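Local coordinates for protein GNA33 (Neisseria gonorrhoeae FA 1090, PDB 2G5D) that probably acts as a lytic transglycosylase, cutting the beta-1,4 linkage between N-acetylmuramic acid and N-acetylglucosamine in peptidoglycan and forming a 1,6-anhydro bond in the muramic acid residue, at residues H211-I216 with E236-H241; R247-T250 with K254-R257; G325-G328 with T332-M335; Y387-G392 with E397-Q402. One frame throughout, in Å; residues are numbered along the deposited sequence.

Interaction 1: H211-I216 with E236-H241; sequences HTRNQI and ELFFMH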
loop_
_atom_site.group_PDB
_atom_site.type_symbol
_atom_site.label_atom_id
_atom_site.label_comp_id
_atom_site.label_asym_id
_atom_site.label_seq_id
_atom_site.Cartn_x
_atom_site.Cartn_y
_atom_site.Cartn_z
ATOM N N HIS A 211 -18.016 14.851 3.677
ATOM C CA HIS A 211 -17.164 16.009 3.950
ATOM C C HIS A 211 -15.758 15.879 3.341
ATOM O O HIS A 211 -15.198 14.787 3.252
ATOM C CB HIS A 211 -17.068 16.234 5.459
ATOM C CG HIS A 211 -18.379 16.545 6.114
ATOM N ND1 HIS A 211 -19.029 17.747 5.941
ATOM C CD2 HIS A 211 -19.146 15.821 6.964
ATOM C CE1 HIS A 211 -20.145 17.748 6.647
ATOM N NE2 HIS A 211 -20.241 16.591 7.277
ATOM N N THR A 212 -15.218 17.019 2.915
ATOM C CA THR A 212 -13.894 17.109 2.299
ATOM C C THR A 212 -12.874 17.370 3.394
ATOM O O THR A 212 -13.253 17.754 4.504
ATOM C CB THR A 212 -13.824 18.279 1.294
ATOM O OG1 THR A 212 -14.225 19.484 1.954
ATOM C CG2 THR A 212 -14.719 18.041 0.089
ATOM N N ARG A 213 -11.590 17.164 3.079
ATOM C CA ARG A 213 -10.498 17.430 4.031
ATOM C C ARG A 213 -10.585 18.820 4.656
ATOM O O ARG A 213 -10.448 18.957 5.865
ATOM C CB ARG A 213 -9.124 17.257 3.379
ATOM C CG ARG A 213 -7.961 17.488 4.336
ATOM C CD ARG A 213 -6.628 17.201 3.689
ATOM N NE ARG A 213 -6.461 15.787 3.372
ATOM C CZ ARG A 213 -6.018 14.849 4.217
ATOM N NH1 ARG A 213 -5.662 15.142 5.466
ATOM N NH2 ARG A 213 -5.917 13.605 3.790
ATOM N N ASN A 214 -10.814 19.838 3.832
ATOM C CA ASN A 214 -10.890 21.213 4.332
ATOM C C ASN A 214 -11.998 21.394 5.366
ATOM O O ASN A 214 -11.808 22.096 6.357
ATOM C CB ASN A 214 -11.058 22.228 3.190
ATOM C CG ASN A 214 -11.147 23.657 3.688
ATOM O OD1 ASN A 214 -12.104 24.375 3.390
ATOM N ND2 ASN A 214 -10.153 24.078 4.470
ATOM N N GLN A 215 -13.142 20.756 5.131
ATOM C CA GLN A 215 -14.287 20.845 6.035
ATOM C C GLN A 215 -14.045 20.096 7.345
ATOM O O GLN A 215 -14.408 20.590 8.417
ATOM C CB GLN A 215 -15.547 20.310 5.348
ATOM C CG GLN A 215 -15.973 21.116 4.143
ATOM C CD GLN A 215 -17.139 20.485 3.420
ATOM O OE1 GLN A 215 -17.149 19.278 3.169
ATOM N NE2 GLN A 215 -18.141 21.291 3.098
ATOM N N ILE A 216 -13.422 18.920 7.244
ATOM C CA ILE A 216 -13.041 18.099 8.393
ATOM C C ILE A 216 -11.961 18.791 9.220
ATOM O O ILE A 216 -12.018 18.792 10.455
ATOM C CB ILE A 216 -12.557 16.683 7.934
ATOM C CG1 ILE A 216 -13.694 15.933 7.205
ATOM C CG2 ILE A 216 -12.036 15.870 9.104
ATOM C CD1 ILE A 216 -13.227 14.721 6.339
ATOM N N GLU A 236 2.690 16.030 9.453
ATOM C CA GLU A 236 2.981 14.611 9.676
ATOM C C GLU A 236 1.714 13.769 9.629
ATOM O O GLU A 236 1.744 12.649 9.103
ATOM C CB GLU A 236 3.755 14.350 10.976
ATOM C CG GLU A 236 5.182 14.858 10.980
ATOM C CD GLU A 236 5.967 14.398 12.196
ATOM O OE1 GLU A 236 6.429 15.250 12.952
ATOM O OE2 GLU A 236 6.134 13.180 12.409
ATOM N N LEU A 237 0.600 14.291 10.150
ATOM C CA LEU A 237 -0.673 13.554 10.057
ATOM C C LEU A 237 -1.147 13.488 8.625
ATOM O O LEU A 237 -1.718 12.479 8.194
ATOM C CB LEU A 237 -1.778 14.204 10.878
ATOM C CG LEU A 237 -2.768 13.343 11.667
ATOM C CD1 LEU A 237 -4.136 14.060 11.797
ATOM C CD2 LEU A 237 -2.910 11.863 11.187
ATOM N N PHE A 238 -0.921 14.580 7.893
ATOM C CA PHE A 238 -1.363 14.679 6.524
ATOM C C PHE A 238 -0.701 13.564 5.729
ATOM O O PHE A 238 -1.367 12.851 4.979
ATOM C CB PHE A 238 -1.036 16.061 5.938
ATOM C CG PHE A 238 -1.494 16.232 4.513
ATOM C CD1 PHE A 238 -2.731 16.801 4.235
ATOM C CD2 PHE A 238 -0.701 15.812 3.461
ATOM C CE1 PHE A 238 -3.169 16.955 2.926
ATOM C CE2 PHE A 238 -1.132 15.951 2.147
ATOM C CZ PHE A 238 -2.367 16.526 1.882
ATOM N N PHE A 239 0.606 13.402 5.924
ATOM C CA PHE A 239 1.386 12.368 5.228
ATOM C C PHE A 239 1.108 10.913 5.647
ATOM O O PHE A 239 1.292 10.000 4.843
ATOM C CB PHE A 239 2.877 12.707 5.278
ATOM C CG PHE A 239 3.301 13.667 4.204
ATOM C CD1 PHE A 239 3.163 15.045 4.385
ATOM C CD2 PHE A 239 3.823 13.192 2.993
ATOM C CE1 PHE A 239 3.537 15.937 3.389
ATOM C CE2 PHE A 239 4.191 14.079 1.987
ATOM C CZ PHE A 239 4.054 15.455 2.189
ATOM N N MET A 240 0.652 10.696 6.881
ATOM C CA MET A 240 0.103 9.393 7.281
ATOM C C MET A 240 -1.084 9.026 6.407
ATOM O O MET A 240 -1.233 7.855 6.030
ATOM C CB MET A 240 -0.335 9.379 8.749
ATOM C CG MET A 240 -0.650 7.980 9.299
ATOM S SD MET A 240 -1.058 7.989 11.063
ATOM C CE MET A 240 -2.813 8.335 11.037
ATOM N N HIS A 241 -1.923 10.016 6.088
ATOM C CA HIS A 241 -3.038 9.812 5.158
ATOM C C HIS A 241 -2.517 9.344 3.794
ATOM O O HIS A 241 -3.062 8.412 3.212
ATOM C CB HIS A 241 -3.857 11.092 4.980
ATOM C CG HIS A 241 -4.882 11.328 6.047
ATOM N ND1 HIS A 241 -4.553 11.504 7.376
ATOM C CD2 HIS A 241 -6.224 11.488 5.969
ATOM C CE1 HIS A 241 -5.652 11.728 8.073
ATOM N NE2 HIS A 241 -6.680 11.723 7.243
#
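F238 meets the side chain of R213 with the ring carbons CE1 and CD1. The contact is packing of the guanidinium against the phenyl and imidazole groups. R213 NE comes to 3.5 Å from F238 CE1, and this carbon lies over one face of the guanidinium, displaced toward its rim; the two planes are 55° apart. R213 reaches that far because its chain leaves the helix extended, with CG anti to the backbone N (chi1 -179°), and bends only at chi3. The contact thus joins the first turn of helix 213-217, whose N-cap is T212, to helix 234-243 within the MltA-specific insert domain. One turn after L237 in the same helix comes H241, which approaches R213 from the opposite direction. R213 NH2 stands 3.1 Å from H241 CD2, the imidazole being at the guanidinium edge, while R213 NH1 lies over a face of the imidazole ring. H241 ND1 turns back to L237 O (3.1 Å), a carbonyl that also accepts H241 N from the other side of its plane; this bond fixes the ring's rotation. Y312 and F315 pack edge-to-face with H241, and R213 NE makes weak hydrogen bonds to the carbonyls of N309 and S311.

Interaction 2: R247-T250 with K254-R257; sequences RLKT and KYIR
This is an antiparallel beta hairpin, strand 246-249 turning back into strand 255-263, in the MltA-specific insert domain. L248 and I256 form its hydrogen-bonded pair, with L248 N to I256 O at 2.8 Å and I256 N to L248 O at 2.9 Å. Nearer the turn, T250 N bonds K254 O, while K254 N reaches T250 OG1 weakly. R247, K249, Y255 and R257 share one face of the sheet. There the Y255 ring takes R247 CD over its face, 4.0 Å from the centroid, in a CH-pi contact, and its OH receives K249 NZ at 2.9 Å; K249 starts with CG anti to the backbone N (chi1 179°) and bends at chi2 and chi4 to bring NZ there. R257 lies alongside R247 with the guanidinium planes 81° apart, and R257 NE, buried here without a polar partner, sits over a face of the R247 guanidinium. Both arginines turn to E123: R247 by a salt bridge, R257 by a long, weak ion pair, and R247 NH1 is also paired with D324. On the other face L248 CB and I256 CB meet at 4.1 Å, and T250 CG2 touches I256 CD1. Strand 116-129 runs parallel to 246-249, and strand 313-317 pairs with 255-263.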
loop_
_atom_site.group_PDB
_atom_site.type_symbol
_atom_site.label_atom_id
_atom_site.label_comp_id
_atom_site.label_asym_id
_atom_site.label_seq_id
_atom_site.Cartn_x
_atom_site.Cartn_y
_atom_site.Cartn_z
ATOM N N ARG A 247 1.571 4.884 12.827
ATOM C CA ARG A 247 1.762 4.471 14.194
ATOM C C ARG A 247 2.017 5.738 14.998
ATOM O O ARG A 247 2.926 6.504 14.669
ATOM C CB ARG A 247 2.986 3.548 14.240
ATOM C CG ARG A 247 2.861 2.361 15.118
ATOM C CD ARG A 247 4.117 1.525 15.032
ATOM N NE ARG A 247 4.119 0.659 13.857
ATOM C CZ ARG A 247 4.801 -0.478 13.769
ATOM N NH1 ARG A 247 5.546 -0.892 14.785
ATOM N NH2 ARG A 247 4.739 -1.201 12.660
ATOM N N LEU A 248 1.207 5.983 16.025
ATOM C CA LEU A 248 1.494 7.078 16.961
ATOM C C LEU A 248 2.540 6.632 17.977
ATOM O O LEU A 248 2.428 5.548 18.532
ATOM C CB LEU A 248 0.235 7.566 17.684
ATOM C CG LEU A 248 -0.943 8.103 16.867
ATOM C CD1 LEU A 248 -2.113 8.420 17.812
ATOM C CD2 LEU A 248 -0.574 9.337 16.001
ATOM N N LYS A 249 3.572 7.444 18.189
ATOM C CA LYS A 249 4.552 7.158 19.240
ATOM C C LYS A 249 4.285 8.099 20.400
ATOM O O LYS A 249 4.539 9.301 20.291
ATOM C CB LYS A 249 6.000 7.278 18.742
ATOM C CG LYS A 249 7.071 7.002 19.807
ATOM C CD LYS A 249 8.303 6.334 19.196
ATOM C CE LYS A 249 9.275 5.848 20.260
ATOM N NZ LYS A 249 9.887 4.544 19.876
ATOM N N THR A 250 3.744 7.541 21.489
ATOM C CA THR A 250 3.324 8.323 22.662
ATOM C C THR A 250 4.555 8.832 23.424
ATOM O O THR A 250 5.638 8.275 23.253
ATOM C CB THR A 250 2.357 7.519 23.586
ATOM O OG1 THR A 250 3.078 6.518 24.322
ATOM C CG2 THR A 250 1.213 6.872 22.777
ATOM N N LYS A 254 5.459 4.253 23.718
ATOM C CA LYS A 254 4.474 3.256 23.277
ATOM C C LYS A 254 3.994 3.537 21.860
ATOM O O LYS A 254 4.115 4.653 21.361
ATOM C CB LYS A 254 3.259 3.223 24.211
ATOM C CG LYS A 254 3.384 2.294 25.396
ATOM C CD LYS A 254 4.039 2.984 26.566
ATOM C CE LYS A 254 3.964 2.150 27.830
ATOM N NZ LYS A 254 4.670 2.862 28.900
ATOM N N TYR A 255 3.430 2.522 21.221
ATOM C CA TYR A 255 2.873 2.686 19.891
ATOM C C TYR A 255 1.367 2.491 19.931
ATOM O O TYR A 255 0.876 1.557 20.570
ATOM C CB TYR A 255 3.515 1.700 18.904
ATOM C CG TYR A 255 4.967 1.998 18.590
ATOM C CD1 TYR A 255 5.974 1.056 18.846
ATOM C CD2 TYR A 255 5.337 3.224 18.039
ATOM C CE1 TYR A 255 7.320 1.340 18.550
ATOM C CE2 TYR A 255 6.662 3.515 17.740
ATOM C CZ TYR A 255 7.649 2.580 17.997
ATOM O OH TYR A 255 8.957 2.902 17.692
ATOM N N ILE A 256 0.647 3.397 19.277
ATOM C CA ILE A 256 -0.764 3.201 18.947
ATOM C C ILE A 256 -0.836 2.971 17.432
ATOM O O ILE A 256 -0.496 3.851 16.637
ATOM C CB ILE A 256 -1.648 4.404 19.386
ATOM C CG1 ILE A 256 -1.712 4.488 20.915
ATOM C CG2 ILE A 256 -3.053 4.277 18.823
ATOM C CD1 ILE A 256 -2.156 5.840 21.460
ATOM N N ARG A 257 -1.255 1.768 17.052
ATOM C CA ARG A 257 -1.212 1.327 15.665
ATOM C C ARG A 257 -2.505 1.699 14.944
ATOM O O ARG A 257 -3.602 1.386 15.403
ATOM C CB ARG A 257 -0.938 -0.175 15.588
ATOM C CG ARG A 257 0.273 -0.634 16.421
ATOM C CD ARG A 257 0.863 -1.958 15.915
ATOM N NE ARG A 257 1.218 -1.875 14.495
ATOM C CZ ARG A 257 0.656 -2.595 13.522
ATOM N NH1 ARG A 257 -0.288 -3.493 13.797
ATOM N NH2 ARG A 257 1.050 -2.417 12.264
#

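Interaction 3: G325-G328 with T332-M335; sequences GPVG and TPLM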
loop_
_atom_site.group_PDB
_atom_site.type_symbol
_atom_site.label_atom_id
_atom_site.label_comp_id
_atom_site.label_asym_id
_atom_site.label_seq_id
_atom_site.Cartn_x
_atom_site.Cartn_y
_atom_site.Cartn_z
ATOM N N GLY A 325 3.636 -4.116 10.661
ATOM C CA GLY A 325 3.398 -3.875 9.227
ATOM C C GLY A 325 1.950 -3.643 8.862
ATOM O O GLY A 325 1.067 -4.337 9.357
ATOM N N PRO A 326 1.690 -2.663 7.978
ATOM C CA PRO A 326 0.304 -2.367 7.623
ATOM C C PRO A 326 -0.307 -3.525 6.833
ATOM O O PRO A 326 0.411 -4.370 6.293
ATOM C CB PRO A 326 0.411 -1.118 6.744
ATOM C CG PRO A 326 1.782 -1.153 6.184
ATOM C CD PRO A 326 2.641 -1.811 7.242
ATOM N N VAL A 327 -1.629 -3.566 6.793
ATOM C CA VAL A 327 -2.308 -4.610 6.068
ATOM C C VAL A 327 -2.473 -4.147 4.622
ATOM O O VAL A 327 -3.062 -3.087 4.367
ATOM C CB VAL A 327 -3.640 -4.983 6.771
ATOM C CG1 VAL A 327 -4.528 -5.783 5.863
ATOM C CG2 VAL A 327 -3.340 -5.758 8.036
ATOM N N GLY A 328 -1.912 -4.919 3.687
ATOM C CA GLY A 328 -1.968 -4.586 2.263
ATOM C C GLY A 328 -3.141 -5.199 1.507
ATOM O O GLY A 328 -4.103 -5.689 2.115
ATOM N N THR A 332 -3.187 -9.023 4.515
ATOM C CA THR A 332 -2.227 -9.542 5.490
ATOM C C THR A 332 -1.160 -8.491 5.837
ATOM O O THR A 332 -0.873 -7.601 5.021
ATOM C CB THR A 332 -1.543 -10.879 5.012
ATOM O OG1 THR A 332 -0.845 -10.662 3.772
ATOM C CG2 THR A 332 -2.585 -11.993 4.847
ATOM N N PRO A 333 -0.586 -8.571 7.057
ATOM C CA PRO A 333 0.447 -7.611 7.486
ATOM C C PRO A 333 1.811 -7.663 6.734
ATOM O O PRO A 333 2.450 -8.717 6.630
ATOM C CB PRO A 333 0.601 -7.918 8.988
ATOM C CG PRO A 333 0.129 -9.339 9.156
ATOM C CD PRO A 333 -0.944 -9.531 8.130
ATOM N N LEU A 334 2.274 -6.517 6.233
ATOM C CA LEU A 334 3.492 -6.501 5.430
ATOM C C LEU A 334 4.760 -6.510 6.296
ATOM O O LEU A 334 4.819 -5.858 7.359
ATOM C CB LEU A 334 3.505 -5.286 4.483
ATOM C CG LEU A 334 2.284 -5.065 3.582
ATOM C CD1 LEU A 334 2.376 -3.734 2.828
ATOM C CD2 LEU A 334 2.125 -6.218 2.620
ATOM N N MET A 335 5.763 -7.263 5.841
ATOM C CA MET A 335 7.034 -7.362 6.513
ATOM C C MET A 335 8.005 -6.418 5.833
ATOM O O MET A 335 8.234 -6.520 4.624
ATOM C CB MET A 335 7.552 -8.795 6.431
ATOM C CG MET A 335 8.827 -9.073 7.186
ATOM S SD MET A 335 9.398 -10.738 6.824
ATOM C CE MET A 335 11.088 -10.668 7.374
#
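G325-G328 and T332-M335 face each other across a hairpin-like loop between strands 313-317 and 339-342, closed by a single beta bridge in which V327 and P333 lie opposite one another, their CA atoms 4.3 Å apart. Two backbone hydrogen bonds flank that pair. L334 N donates to P326 O at 2.8 Å with an N-H...O angle of 158°, and G328 N donates to T332 O at 3.2 Å. P326 and P333 have no amide hydrogen, and the bridge uses the N-H of L334 and of G328. P326 O carries further contacts: P333 CA-H points at it, and L334 CG packs 3.4 Å away from it. T332 O is approached in a like manner by V327 CA. G325 O takes a weak hydrogen bond from R257 NH2, a weak link to the 247-257 hairpin, and P333 CB lies against the same oxygen. Side chains add less: P326 CG meets L334 CD1 at 4.3 Å, and both residues rest on the F388 ring in strand 384-391. The L334 side chain has CG beside its backbone N (chi1 -52°), which brings that carbon against P326 O while the residue also packs on Y121. With no side chain on G325 in the way, L334 O approaches to 3.1 Å from G325 CA in a nearly straight CA-H...O contact.

Interaction 4: Y387-G392 with E397-Q402; sequences YFWGYG and ELAGKQ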
loop_
_atom_site.group_PDB
_atom_site.type_symbol
_atom_site.label_atom_id
_atom_site.label_comp_id
_atom_site.label_asym_id
_atom_site.label_seq_id
_atom_site.Cartn_x
_atom_site.Cartn_y
_atom_site.Cartn_z
ATOM N N TYR A 387 8.450 -0.798 -3.262
ATOM C CA TYR A 387 9.209 -1.614 -2.345
ATOM C C TYR A 387 8.881 -1.175 -0.919
ATOM O O TYR A 387 9.081 -0.012 -0.577
ATOM C CB TYR A 387 10.704 -1.441 -2.682
ATOM C CG TYR A 387 11.610 -2.340 -1.903
ATOM C CD1 TYR A 387 11.964 -3.588 -2.387
ATOM C CD2 TYR A 387 12.108 -1.950 -0.671
ATOM C CE1 TYR A 387 12.792 -4.441 -1.647
ATOM C CE2 TYR A 387 12.935 -2.790 0.072
ATOM C CZ TYR A 387 13.265 -4.027 -0.420
ATOM O OH TYR A 387 14.096 -4.836 0.300
ATOM N N PHE A 388 8.319 -2.078 -0.101
ATOM C CA PHE A 388 7.928 -1.698 1.248
ATOM C C PHE A 388 9.121 -1.753 2.203
ATOM O O PHE A 388 9.694 -2.812 2.448
ATOM C CB PHE A 388 6.733 -2.524 1.779
ATOM C CG PHE A 388 6.307 -2.124 3.167
ATOM C CD1 PHE A 388 5.810 -0.842 3.416
ATOM C CD2 PHE A 388 6.440 -3.006 4.230
ATOM C CE1 PHE A 388 5.456 -0.450 4.682
ATOM C CE2 PHE A 388 6.075 -2.625 5.498
ATOM C CZ PHE A 388 5.573 -1.346 5.727
ATOM N N TRP A 389 9.498 -0.589 2.732
ATOM C CA TRP A 389 10.687 -0.491 3.567
ATOM C C TRP A 389 10.498 -0.782 5.056
ATOM O O TRP A 389 11.476 -1.024 5.752
ATOM C CB TRP A 389 11.395 0.849 3.347
ATOM C CG TRP A 389 12.254 0.844 2.121
ATOM C CD1 TRP A 389 11.990 1.448 0.916
ATOM C CD2 TRP A 389 13.528 0.202 1.972
ATOM N NE1 TRP A 389 13.028 1.227 0.032
ATOM C CE2 TRP A 389 13.989 0.477 0.661
ATOM C CE3 TRP A 389 14.332 -0.572 2.824
ATOM C CZ2 TRP A 389 15.209 -0.020 0.173
ATOM C CZ3 TRP A 389 15.567 -1.046 2.339
ATOM C CH2 TRP A 389 15.983 -0.770 1.029
ATOM N N GLY A 390 9.255 -0.824 5.533
ATOM C CA GLY A 390 8.991 -1.055 6.944
ATOM C C GLY A 390 8.522 0.216 7.623
ATOM O O GLY A 390 8.114 1.173 6.960
ATOM N N TYR A 391 8.621 0.222 8.949
ATOM C CA TYR A 391 8.088 1.306 9.755
ATOM C C TYR A 391 9.203 2.187 10.315
ATOM O O TYR A 391 10.322 1.722 10.523
ATOM C CB TYR A 391 7.180 0.742 10.865
ATOM C CG TYR A 391 7.815 0.570 12.251
ATOM C CD1 TYR A 391 8.269 -0.684 12.697
ATOM C CD2 TYR A 391 7.914 1.647 13.124
ATOM C CE1 TYR A 391 8.828 -0.838 13.983
ATOM C CE2 TYR A 391 8.469 1.513 14.401
ATOM C CZ TYR A 391 8.925 0.270 14.827
ATOM O OH TYR A 391 9.466 0.171 16.105
ATOM N N GLY A 392 8.896 3.463 10.544
ATOM C CA GLY A 392 9.826 4.357 11.208
ATOM C C GLY A 392 10.570 5.309 10.294
ATOM O O GLY A 392 10.403 5.272 9.068
ATOM N N GLU A 397 13.343 7.700 5.089
ATOM C CA GLU A 397 14.510 8.118 4.294
ATOM C C GLU A 397 14.757 7.229 3.064
ATOM O O GLU A 397 14.904 7.735 1.950
ATOM C CB GLU A 397 15.746 8.151 5.185
ATOM C CG GLU A 397 15.790 9.376 6.107
ATOM C CD GLU A 397 16.373 9.084 7.491
ATOM O OE1 GLU A 397 17.298 8.241 7.584
ATOM O OE2 GLU A 397 15.910 9.706 8.481
ATOM N N LEU A 398 14.778 5.913 3.267
ATOM C CA LEU A 398 14.944 4.946 2.169
ATOM C C LEU A 398 13.862 5.041 1.111
ATOM O O LEU A 398 14.164 5.091 -0.082
ATOM C CB LEU A 398 15.022 3.515 2.702
ATOM C CG LEU A 398 16.282 3.232 3.531
ATOM C CD1 LEU A 398 16.090 2.016 4.422
ATOM C CD2 LEU A 398 17.477 3.049 2.623
ATOM N N ALA A 399 12.611 5.089 1.555
ATOM C CA ALA A 399 11.470 5.096 0.658
ATOM C C ALA A 399 11.492 6.261 -0.332
ATOM O O ALA A 399 11.442 6.037 -1.551
ATOM C CB ALA A 399 10.163 5.056 1.455
ATOM N N GLY A 400 11.586 7.488 0.188
ATOM C CA GLY A 400 11.593 8.704 -0.633
ATOM C C GLY A 400 12.766 8.831 -1.599
ATOM O O GLY A 400 12.665 9.512 -2.618
ATOM N N LYS A 401 13.872 8.168 -1.272
ATOM C CA LYS A 401 15.082 8.182 -2.094
ATOM C C LYS A 401 15.063 7.125 -3.207
ATOM O O LYS A 401 15.932 7.113 -4.093
ATOM C CB LYS A 401 16.326 8.025 -1.205
ATOM C CG LYS A 401 16.644 9.268 -0.372
ATOM C CD LYS A 401 18.113 9.350 0.027
ATOM C CE LYS A 401 18.296 10.336 1.169
ATOM N NZ LYS A 401 19.728 10.683 1.402
ATOM N N GLN A 402 14.059 6.245 -3.162
ATOM C CA GLN A 402 13.923 5.163 -4.118
ATOM C C GLN A 402 13.187 5.551 -5.403
ATOM O O GLN A 402 11.960 5.757 -5.406
ATOM C CB GLN A 402 13.226 3.983 -3.457
ATOM C CG GLN A 402 13.212 2.773 -4.330
ATOM C CD GLN A 402 13.679 1.565 -3.612
ATOM O OE1 GLN A 402 13.045 1.119 -2.656
ATOM N NE2 GLN A 402 14.803 1.010 -4.064
#
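The W389 indole is covered on both faces and gripped at its edge. L398 CB stands 3.7 Å from the centroid of the five-membered ring, over its face in a CH-pi contact, and L398 CD1 continues the cover onto the six-membered ring, 3.5 Å from W389 CE3. On the opposite face Y387 presents a ring edge, with CE2 3.4 Å above the indole plane. At the rim, W389 NE1 donates to Q402 OE1 at 2.7 Å with an angle of 146° at the hydrogen. The bond is somewhat askew: the nitrogen lies 40° above the plane of the amide carbonyl. These residues span a strand-turn-helix unit, strand 384-391 followed by helix 393-401, in the 3D domain, a member of the double-psi beta-barrel clan; G392 is the N-cap of the helix. The helix backbone itself comes close, with W389 CD1 3.7 Å from A399 CA. Q402, just past the helix, points CG anti to its backbone N (chi1 -173°) and bends at chi2, bringing OE1 to W389 NE1, with Y387 CB also 3.5 Å from that oxygen. The Y387 hydroxyl is hydrogen-bonded to R368, while P360 packs on both W389 and Q402 and H359 touches L398.

In the fold
Interactions 1 and 4 are the buried contacts, one arginine bridging two helices in the insert domain and helix on strand in the 3D domain, with their centres about 22 Å apart; each centres on one large side chain. Interactions 2 and 3 are partly buried turns held mainly by backbone hydrogen bonds, though the hairpin adds a charged, aromatic face that the proline- and glycine-rich loop lacks. Interaction 1 leads directly into interaction 2 along the chain. Interactions 2, 3 and 4 touch one another, and between 2 and 4 Y255 OH probably hydrogen-bonds Y391 OH. Strand 116-129 borders both the hairpin and strand 384-391.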